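DUF1076 domain-containing protein (Salmonella typhi, PDB 6IAI) acts as a type III secreted effector, an E3/E4 ubiquitin ligase that binds K48- and K63-linked diubiquitin, with this chain forming its N-terminal part. Local coordinates at residues L23-V28 with I59-R64; L66-S71 with I99-N104. All coordinates share one frame; numbering follows the deposited sequence.

Contact 1: L23-V28 with I59-R64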
ATOM      1  N   LEU A  23       2.121  -0.550  -6.859  1.00 35.28           N
ATOM      2  CA  LEU A  23       3.391  -0.028  -6.367  1.00 33.79           C
ATOM      3  C   LEU A  23       3.971  -0.949  -5.319  1.00 35.83           C
ATOM      4  O   LEU A  23       3.251  -1.410  -4.456  1.00 34.78           O
ATOM      5  CB  LEU A  23       3.239   1.407  -5.818  1.00 33.78           C
ATOM      6  CG  LEU A  23       2.654   2.457  -6.754  1.00 38.60           C
ATOM      7  CD1 LEU A  23       2.379   3.736  -5.986  1.00 38.85           C
ATOM      8  CD2 LEU A  23       3.556   2.709  -8.005  1.00 40.30           C
ATOM      9  N   THR A  24       5.251  -1.255  -5.408  1.00 34.72           N
ATOM     10  CA  THR A  24       5.897  -2.185  -4.479  1.00 34.93           C
ATOM     11  C   THR A  24       7.079  -1.486  -3.811  1.00 38.00           C
ATOM     12  O   THR A  24       7.910  -0.856  -4.479  1.00 35.92           O
ATOM     13  CB  THR A  24       6.197  -3.543  -5.190  1.00 44.38           C
ATOM     14  OG1 THR A  24       6.865  -4.453  -4.316  1.00 49.66           O
ATOM     15  CG2 THR A  24       6.973  -3.380  -6.471  1.00 40.90           C
ATOM     16  N   PHE A  25       7.098  -1.531  -2.479  1.00 36.46           N
ATOM     17  CA  PHE A  25       8.137  -0.885  -1.660  1.00 37.67           C
ATOM     18  C   PHE A  25       8.907  -1.985  -0.944  1.00 50.39           C
ATOM     19  O   PHE A  25       8.361  -2.694  -0.079  1.00 49.52           O
ATOM     20  CB  PHE A  25       7.563   0.210  -0.746  1.00 37.74           C
ATOM     21  CG  PHE A  25       6.874   1.307  -1.529  1.00 36.91           C
ATOM     22  CD1 PHE A  25       5.535   1.191  -1.901  1.00 36.26           C
ATOM     23  CD2 PHE A  25       7.564   2.440  -1.912  1.00 37.10           C
ATOM     24  CE1 PHE A  25       4.921   2.171  -2.666  1.00 35.91           C
ATOM     25  CE2 PHE A  25       6.943   3.418  -2.686  1.00 39.28           C
ATOM     26  CZ  PHE A  25       5.616   3.288  -3.039  1.00 35.79           C
ATOM     27  N   PRO A  26      10.154  -2.215  -1.436  1.00 53.17           N
ATOM     28  CA  PRO A  26      10.932  -3.384  -0.988  1.00 54.61           C
ATOM     29  C   PRO A  26      11.529  -3.342   0.421  1.00 61.00           C
ATOM     30  O   PRO A  26      11.400  -4.304   1.191  1.00 61.54           O
ATOM     31  CB  PRO A  26      12.038  -3.483  -2.054  1.00 56.01           C
ATOM     32  CG  PRO A  26      12.232  -2.081  -2.527  1.00 59.46           C
ATOM     33  CD  PRO A  26      10.853  -1.490  -2.526  1.00 55.10           C
ATOM     34  N   ASN A  27      12.203  -2.248   0.742  1.00 58.23           N
ATOM     35  CA  ASN A  27      12.920  -2.104   1.998  1.00 59.06           C
ATOM     36  C   ASN A  27      12.094  -1.379   3.051  1.00 61.20           C
ATOM     37  O   ASN A  27      12.607  -0.470   3.704  1.00 61.77           O
ATOM     38  CB  ASN A  27      14.288  -1.404   1.749  1.00 66.87           C
ATOM     39  CG  ASN A  27      14.998  -1.821   0.464  1.00 99.60           C
ATOM     40  OD1 ASN A  27      15.406  -2.984   0.275  1.00 98.53           O
ATOM     41  ND2 ASN A  27      15.147  -0.873  -0.455  1.00 85.53           N
ATOM     42  N   VAL A  28      10.815  -1.780   3.225  1.00 55.28           N
ATOM     43  CA  VAL A  28       9.939  -1.153   4.211  1.00 53.12           C
ATOM     44  C   VAL A  28      10.345  -1.606   5.604  1.00 53.54           C
ATOM     45  O   VAL A  28      10.340  -2.806   5.911  1.00 51.41           O
ATOM     46  CB  VAL A  28       8.429  -1.329   3.916  1.00 56.24           C
ATOM     47  CG1 VAL A  28       7.568  -0.792   5.053  1.00 55.81           C
ATOM     48  CG2 VAL A  28       8.067  -0.628   2.630  1.00 55.88           C
ATOM     49  N   ILE A  59      -5.693   1.860  -6.363  1.00 30.78           N
ATOM     50  CA  ILE A  59      -4.392   1.389  -6.800  1.00 28.71           C
ATOM     51  C   ILE A  59      -3.972   0.371  -5.718  1.00 32.25           C
ATOM     52  O   ILE A  59      -4.498   0.404  -4.592  1.00 29.75           O
ATOM     53  CB  ILE A  59      -3.327   2.508  -7.005  1.00 30.96           C
ATOM     54  CG1 ILE A  59      -2.901   3.171  -5.692  1.00 28.30           C
ATOM     55  CG2 ILE A  59      -3.778   3.534  -8.052  1.00 32.81           C
ATOM     56  CD1 ILE A  59      -1.526   3.798  -5.716  1.00 28.91           C
ATOM     57  N   GLN A  60      -3.027  -0.514  -6.039  1.00 29.79           N
ATOM     58  CA  GLN A  60      -2.516  -1.479  -5.063  1.00 28.20           C
ATOM     59  C   GLN A  60      -1.117  -1.118  -4.651  1.00 31.63           C
ATOM     60  O   GLN A  60      -0.320  -0.633  -5.461  1.00 28.37           O
ATOM     61  CB  GLN A  60      -2.579  -2.901  -5.600  1.00 29.38           C
ATOM     62  CG  GLN A  60      -4.000  -3.429  -5.615  1.00 31.29           C
ATOM     63  CD  GLN A  60      -4.034  -4.762  -6.235  1.00 38.97           C
ATOM     64  OE1 GLN A  60      -3.781  -5.760  -5.569  1.00 41.41           O
ATOM     65  NE2 GLN A  60      -4.327  -4.807  -7.526  1.00 29.94           N
ATOM     66  N   VAL A  61      -0.829  -1.322  -3.361  1.00 30.13           N
ATOM     67  CA  VAL A  61       0.454  -1.016  -2.752  1.00 29.60           C
ATOM     68  C   VAL A  61       0.942  -2.252  -1.989  1.00 34.88           C
ATOM     69  O   VAL A  61       0.218  -2.782  -1.126  1.00 33.00           O
ATOM     70  CB  VAL A  61       0.408   0.286  -1.889  1.00 32.24           C
ATOM     71  CG1 VAL A  61       1.715   0.503  -1.127  1.00 30.92           C
ATOM     72  CG2 VAL A  61       0.101   1.508  -2.763  1.00 32.47           C
ATOM     73  N   GLN A  62       2.155  -2.737  -2.347  1.00 30.41           N
ATOM     74  CA  GLN A  62       2.744  -3.877  -1.678  1.00 29.35           C
ATOM     75  C   GLN A  62       3.792  -3.358  -0.705  1.00 34.17           C
ATOM     76  O   GLN A  62       4.723  -2.673  -1.104  1.00 32.11           O
ATOM     77  CB  GLN A  62       3.329  -4.892  -2.662  1.00 29.87           C
ATOM     78  CG  GLN A  62       3.747  -6.219  -2.000  1.00 39.35           C
ATOM     79  CD  GLN A  62       4.294  -7.223  -2.986  1.00 52.34           C
ATOM     80  OE1 GLN A  62       4.893  -6.883  -4.002  1.00 44.72           O
ATOM     81  NE2 GLN A  62       4.086  -8.488  -2.716  1.00 55.46           N
ATOM     82  N   LEU A  63       3.560  -3.618   0.594  1.00 33.67           N
ATOM     83  CA  LEU A  63       4.448  -3.263   1.708  1.00 33.85           C
ATOM     84  C   LEU A  63       4.839  -4.596   2.314  1.00 39.97           C
ATOM     85  O   LEU A  63       3.961  -5.342   2.747  1.00 39.05           O
ATOM     86  CB  LEU A  63       3.760  -2.351   2.736  1.00 33.15           C
ATOM     87  CG  LEU A  63       3.205  -1.002   2.253  1.00 36.27           C
ATOM     88  CD1 LEU A  63       2.510  -0.299   3.387  1.00 36.77           C
ATOM     89  CD2 LEU A  63       4.290  -0.094   1.671  1.00 35.36           C
ATOM     90  N   ARG A  64       6.140  -4.966   2.212  1.00 39.17           N
ATOM     91  CA  ARG A  64       6.651  -6.282   2.614  1.00 39.60           C
ATOM     92  C   ARG A  64       5.958  -7.331   1.739  1.00 42.84           C
ATOM     93  O   ARG A  64       6.077  -7.278   0.523  1.00 42.16           O
ATOM     94  CB  ARG A  64       6.421  -6.583   4.112  1.00 42.85           C
ATOM     95  CG  ARG A  64       7.363  -5.876   5.054  1.00 60.27           C
ATOM     96  CD  ARG A  64       7.439  -6.638   6.374  1.00 81.70           C
ATOM     97  NE  ARG A  64       8.552  -7.598   6.491  1.00 98.80           N
ATOM     98  CZ  ARG A  64       9.853  -7.295   6.533  1.00112.50           C
ATOM     99  NH1 ARG A  64      10.260  -6.038   6.379  1.00 96.19           N
ATOM    100  NH2 ARG A  64      10.759  -8.254   6.676  1.00100.63           N
TER
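Leu23 lies beside Val61, Thr24 beside Gln62 and Phe25 beside Leu63 where two parallel strands of a beta-alpha-beta unit run side by side, their short axes 15° apart. Leu23 grips the partner strand on both sides of Val61: its N donates to Gln60 O at 2.8 Å, and its O receives Gln62 N at 2.7 Å. The ladder continues with Phe25 N to Gln62 O at 3.0 Å. On one face of the sheet, Thr24 and Gln62 point the same way. With CG of Gln62 anti to the backbone N (chi1 -170°) and the chain extended beyond it, the amide stands off the sheet, and its OE1 accepts a hydrogen bond from Thr24 OG1 at 3.1 Å. The other face is apolar. Leu23 CD1 meets Ile59 CD1 at 3.9 Å, while the Phe25 ring lies across the neighbouring strand and touches Val61 CG1 with CE1 and Leu63 CD2 with CD1. Past the strand end the chain turns through Pro26 and Asn27, bringing Val28 CG2 back against Leu63 CD2 at 3.9 Å. Helix 41-53, the crossover of the unit, packs on this apolar face, with Thr50 against Leu23 and Leu46 and Ile47 against Phe25; from the loop before that helix, Ile36 and Leu39 lie against Val28. At the exposed end of the contact, Arg64 bends at CD and brings its guanidinium edge-on to the turn, where NH1 makes a weak bond to Val28 O at 3.3 Å.

Contact 2: L66-S71 with I99-N104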
ATOM      1  N   LEU A  66       2.402  -7.958   2.113  1.00 38.71           N
ATOM      2  CA  LEU A  66       0.957  -7.730   2.109  1.00 37.30           C
ATOM      3  C   LEU A  66       0.557  -6.647   1.109  1.00 39.84           C
ATOM      4  O   LEU A  66       1.350  -5.745   0.814  1.00 39.21           O
ATOM      5  CB  LEU A  66       0.413  -7.431   3.527  1.00 37.49           C
ATOM      6  CG  LEU A  66       0.593  -8.538   4.600  1.00 41.27           C
ATOM      7  CD1 LEU A  66       0.417  -7.974   6.002  1.00 41.34           C
ATOM      8  CD2 LEU A  66      -0.321  -9.752   4.333  1.00 40.71           C
ATOM      9  N   LEU A  67      -0.669  -6.769   0.565  1.00 35.88           N
ATOM     10  CA  LEU A  67      -1.265  -5.853  -0.405  1.00 34.91           C
ATOM     11  C   LEU A  67      -2.283  -4.964   0.264  1.00 39.19           C
ATOM     12  O   LEU A  67      -3.144  -5.452   1.003  1.00 37.61           O
ATOM     13  CB  LEU A  67      -1.974  -6.586  -1.565  1.00 34.45           C
ATOM     14  CG  LEU A  67      -1.201  -7.594  -2.370  1.00 39.09           C
ATOM     15  CD1 LEU A  67      -2.026  -8.036  -3.581  1.00 37.83           C
ATOM     16  CD2 LEU A  67       0.159  -7.048  -2.782  1.00 42.47           C
ATOM     17  N   TYR A  68      -2.231  -3.667  -0.081  1.00 36.08           N
ATOM     18  CA  TYR A  68      -3.103  -2.600   0.403  1.00 34.79           C
ATOM     19  C   TYR A  68      -3.732  -1.900  -0.780  1.00 37.71           C
ATOM     20  O   TYR A  68      -3.107  -1.770  -1.818  1.00 38.66           O
ATOM     21  CB  TYR A  68      -2.293  -1.608   1.252  1.00 35.92           C
ATOM     22  CG  TYR A  68      -1.596  -2.304   2.406  1.00 38.23           C
ATOM     23  CD1 TYR A  68      -0.364  -2.936   2.226  1.00 40.22           C
ATOM     24  CD2 TYR A  68      -2.211  -2.415   3.654  1.00 38.34           C
ATOM     25  CE1 TYR A  68       0.247  -3.640   3.263  1.00 40.62           C
ATOM     26  CE2 TYR A  68      -1.599  -3.099   4.703  1.00 39.00           C
ATOM     27  CZ  TYR A  68      -0.367  -3.704   4.505  1.00 46.69           C
ATOM     28  OH  TYR A  68       0.225  -4.396   5.522  1.00 44.30           O
ATOM     29  N   GLU A  69      -4.996  -1.504  -0.647  1.00 33.49           N
ATOM     30  CA  GLU A  69      -5.737  -0.770  -1.667  1.00 32.04           C
ATOM     31  C   GLU A  69      -5.794   0.663  -1.245  1.00 36.96           C
ATOM     32  O   GLU A  69      -6.118   0.932  -0.092  1.00 38.50           O
ATOM     33  CB  GLU A  69      -7.133  -1.343  -1.835  1.00 33.29           C
ATOM     34  CG  GLU A  69      -7.117  -2.806  -2.255  1.00 39.12           C
ATOM     35  CD  GLU A  69      -8.442  -3.543  -2.220  1.00 73.02           C
ATOM     36  OE1 GLU A  69      -9.293  -3.239  -1.348  1.00 63.25           O
ATOM     37  OE2 GLU A  69      -8.576  -4.508  -3.008  1.00 78.40           O
ATOM     38  N   VAL A  70      -5.361   1.585  -2.117  1.00 33.59           N
ATOM     39  CA  VAL A  70      -5.370   2.997  -1.776  1.00 32.73           C
ATOM     40  C   VAL A  70      -6.067   3.811  -2.872  1.00 37.53           C
ATOM     41  O   VAL A  70      -5.929   3.539  -4.064  1.00 36.90           O
ATOM     42  CB  VAL A  70      -4.012   3.618  -1.306  1.00 36.05           C
ATOM     43  CG1 VAL A  70      -2.884   2.616  -1.078  1.00 35.99           C
ATOM     44  CG2 VAL A  70      -3.592   4.872  -2.033  1.00 35.35           C
ATOM     45  N   SER A  71      -6.867   4.785  -2.440  1.00 34.85           N
ATOM     46  CA  SER A  71      -7.568   5.714  -3.314  1.00 34.66           C
ATOM     47  C   SER A  71      -7.561   7.082  -2.720  1.00 36.92           C
ATOM     48  O   SER A  71      -7.446   7.217  -1.514  1.00 38.64           O
ATOM     49  CB  SER A  71      -9.003   5.257  -3.607  1.00 38.34           C
ATOM     50  OG  SER A  71      -9.653   4.650  -2.503  1.00 49.93           O
ATOM     51  N   ILE A  99      -4.853  -9.168  11.785  1.00 44.87           N
ATOM     52  CA  ILE A  99      -4.482  -8.198  12.812  1.00 43.23           C
ATOM     53  C   ILE A  99      -3.395  -7.246  12.317  1.00 45.96           C
ATOM     54  O   ILE A  99      -3.627  -6.040  12.350  1.00 47.15           O
ATOM     55  CB  ILE A  99      -4.135  -8.843  14.188  1.00 45.97           C
ATOM     56  CG1 ILE A  99      -5.368  -9.598  14.774  1.00 47.33           C
ATOM     57  CG2 ILE A  99      -3.628  -7.769  15.178  1.00 44.02           C
ATOM     58  CD1 ILE A  99      -5.006 -10.734  15.825  1.00 58.53           C
ATOM     59  N   GLU A 100      -2.231  -7.763  11.846  1.00 40.72           N
ATOM     60  CA  GLU A 100      -1.153  -6.882  11.363  1.00 39.86           C
ATOM     61  C   GLU A 100      -1.547  -6.151  10.101  1.00 41.99           C
ATOM     62  O   GLU A 100      -1.160  -4.998   9.934  1.00 40.77           O
ATOM     63  CB  GLU A 100       0.209  -7.591  11.189  1.00 40.71           C
ATOM     64  CG  GLU A 100       0.217  -8.734  10.201  1.00 48.22           C
ATOM     65  CD  GLU A 100       1.569  -9.063   9.605  1.00 64.08           C
ATOM     66  OE1 GLU A 100       1.878 -10.269   9.519  1.00 63.40           O
ATOM     67  OE2 GLU A 100       2.318  -8.135   9.226  1.00 53.91           O
ATOM     68  N   TRP A 101      -2.319  -6.822   9.230  1.00 38.42           N
ATOM     69  CA  TRP A 101      -2.807  -6.259   7.992  1.00 39.08           C
ATOM     70  C   TRP A 101      -3.614  -4.981   8.267  1.00 43.89           C
ATOM     71  O   TRP A 101      -3.283  -3.927   7.718  1.00 43.49           O
ATOM     72  CB  TRP A 101      -3.643  -7.301   7.255  1.00 39.23           C
ATOM     73  CG  TRP A 101      -3.563  -7.209   5.766  1.00 41.95           C
ATOM     74  CD1 TRP A 101      -3.184  -6.123   5.028  1.00 45.09           C
ATOM     75  CD2 TRP A 101      -3.961  -8.217   4.824  1.00 42.59           C
ATOM     76  NE1 TRP A 101      -3.268  -6.411   3.687  1.00 44.97           N
ATOM     77  CE2 TRP A 101      -3.763  -7.683   3.530  1.00 46.68           C
ATOM     78  CE3 TRP A 101      -4.465  -9.527   4.945  1.00 44.83           C
ATOM     79  CZ2 TRP A 101      -4.043  -8.414   2.364  1.00 46.23           C
ATOM     80  CZ3 TRP A 101      -4.724 -10.258   3.789  1.00 46.50           C
ATOM     81  CH2 TRP A 101      -4.515  -9.700   2.517  1.00 47.03           C
ATOM     82  N   GLN A 102      -4.609  -5.060   9.191  1.00 40.97           N
ATOM     83  CA  GLN A 102      -5.454  -3.938   9.630  1.00 40.14           C
ATOM     84  C   GLN A 102      -4.665  -2.796  10.276  1.00 42.84           C
ATOM     85  O   GLN A 102      -4.896  -1.623   9.957  1.00 43.84           O
ATOM     86  CB  GLN A 102      -6.585  -4.434  10.551  1.00 41.47           C
ATOM     87  CG  GLN A 102      -7.616  -3.377  10.981  1.00 57.85           C
ATOM     88  CD  GLN A 102      -8.438  -2.845   9.833  1.00 85.33           C
ATOM     89  OE1 GLN A 102      -8.100  -1.828   9.214  1.00 82.47           O
ATOM     90  NE2 GLN A 102      -9.529  -3.528   9.515  1.00 84.37           N
ATOM     91  N   GLY A 103      -3.744  -3.145  11.164  1.00 37.69           N
ATOM     92  CA  GLY A 103      -2.884  -2.192  11.857  1.00 36.37           C
ATOM     93  C   GLY A 103      -1.978  -1.427  10.929  1.00 39.97           C
ATOM     94  O   GLY A 103      -1.768  -0.216  11.110  1.00 41.66           O
ATOM     95  N   ASN A 104      -1.438  -2.137   9.925  1.00 35.44           N
ATOM     96  CA  ASN A 104      -0.569  -1.553   8.903  1.00 35.50           C
ATOM     97  C   ASN A 104      -1.389  -0.643   7.983  1.00 36.10           C
ATOM     98  O   ASN A 104      -0.922   0.439   7.623  1.00 35.79           O
ATOM     99  CB  ASN A 104       0.107  -2.649   8.105  1.00 37.48           C
ATOM    100  CG  ASN A 104       1.225  -3.333   8.824  1.00 46.04           C
ATOM    101  OD1 ASN A 104       1.896  -2.760   9.684  1.00 37.80           O
ATOM    102  ND2 ASN A 104       1.492  -4.553   8.428  1.00 41.91           N
TER
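Glu100 touches Leu66 where helix 91-113 approaches strand 66-71. Its CG sits between the backbone N and the carbonyl carbon (chi1 60°), and the extended chain beyond carries the carboxylate to the CD1 methyl of Leu66, OE2 at 3.7 Å, while OE1 turns to a salt bridge with Arg97. One residue on, Trp101 carries the contact, its indole reaching to the strand. Leu66 CD2 sits over one indole face as a CH-pi contact, 4.1 Å from the six-membered ring centroid. At the indole edge, NE1 donates to Leu67 O at 2.9 Å; the oxygen is in the ring plane, yet the donor stands above the plane of the carbonyl. The same edge meets Tyr68 in an offset edge-to-face pair, planes at 82°, with CD1 beside Tyr68 CE2 and NE1 above the rim of the tyrosine face. A turn later, Asn104 ND2 gives Tyr68 OH a weak bond at 3.2 Å. Asn104 OD1 accepts from Ile36 N, which ties the amide to the loop before helix 41-53. Tyr68 also touches Leu63 of strand 59-63 and Ala105 and Leu108 of helix 91-113, which lies against strand 66-71 with Phe86, just past strand 83-85, stacked on Trp101.

How the contacts relate
Contact 1 comes first along the chain, contact 2 follows, and their centres are about 10 Å apart; both use the same mixed sheet. Strands 59-63 and 66-71, consecutive in sequence and antiparallel neighbours, join them through the probable hydrogen bonds Val61 N to Tyr68 O and Ile59 N to Val70 O, with Val61 packed on Val70. Contact 1 adds an outermost strand, 22-25, by a parallel crossover; contact 2 brings in the C-terminal helix 91-113. Helices 41-53 and 91-113 pack on the same face of the sheet, the first reaching Val70 through Ile47 and Ala51. Together the contacts bring both helices onto the sheet of this N-terminal part of the effector.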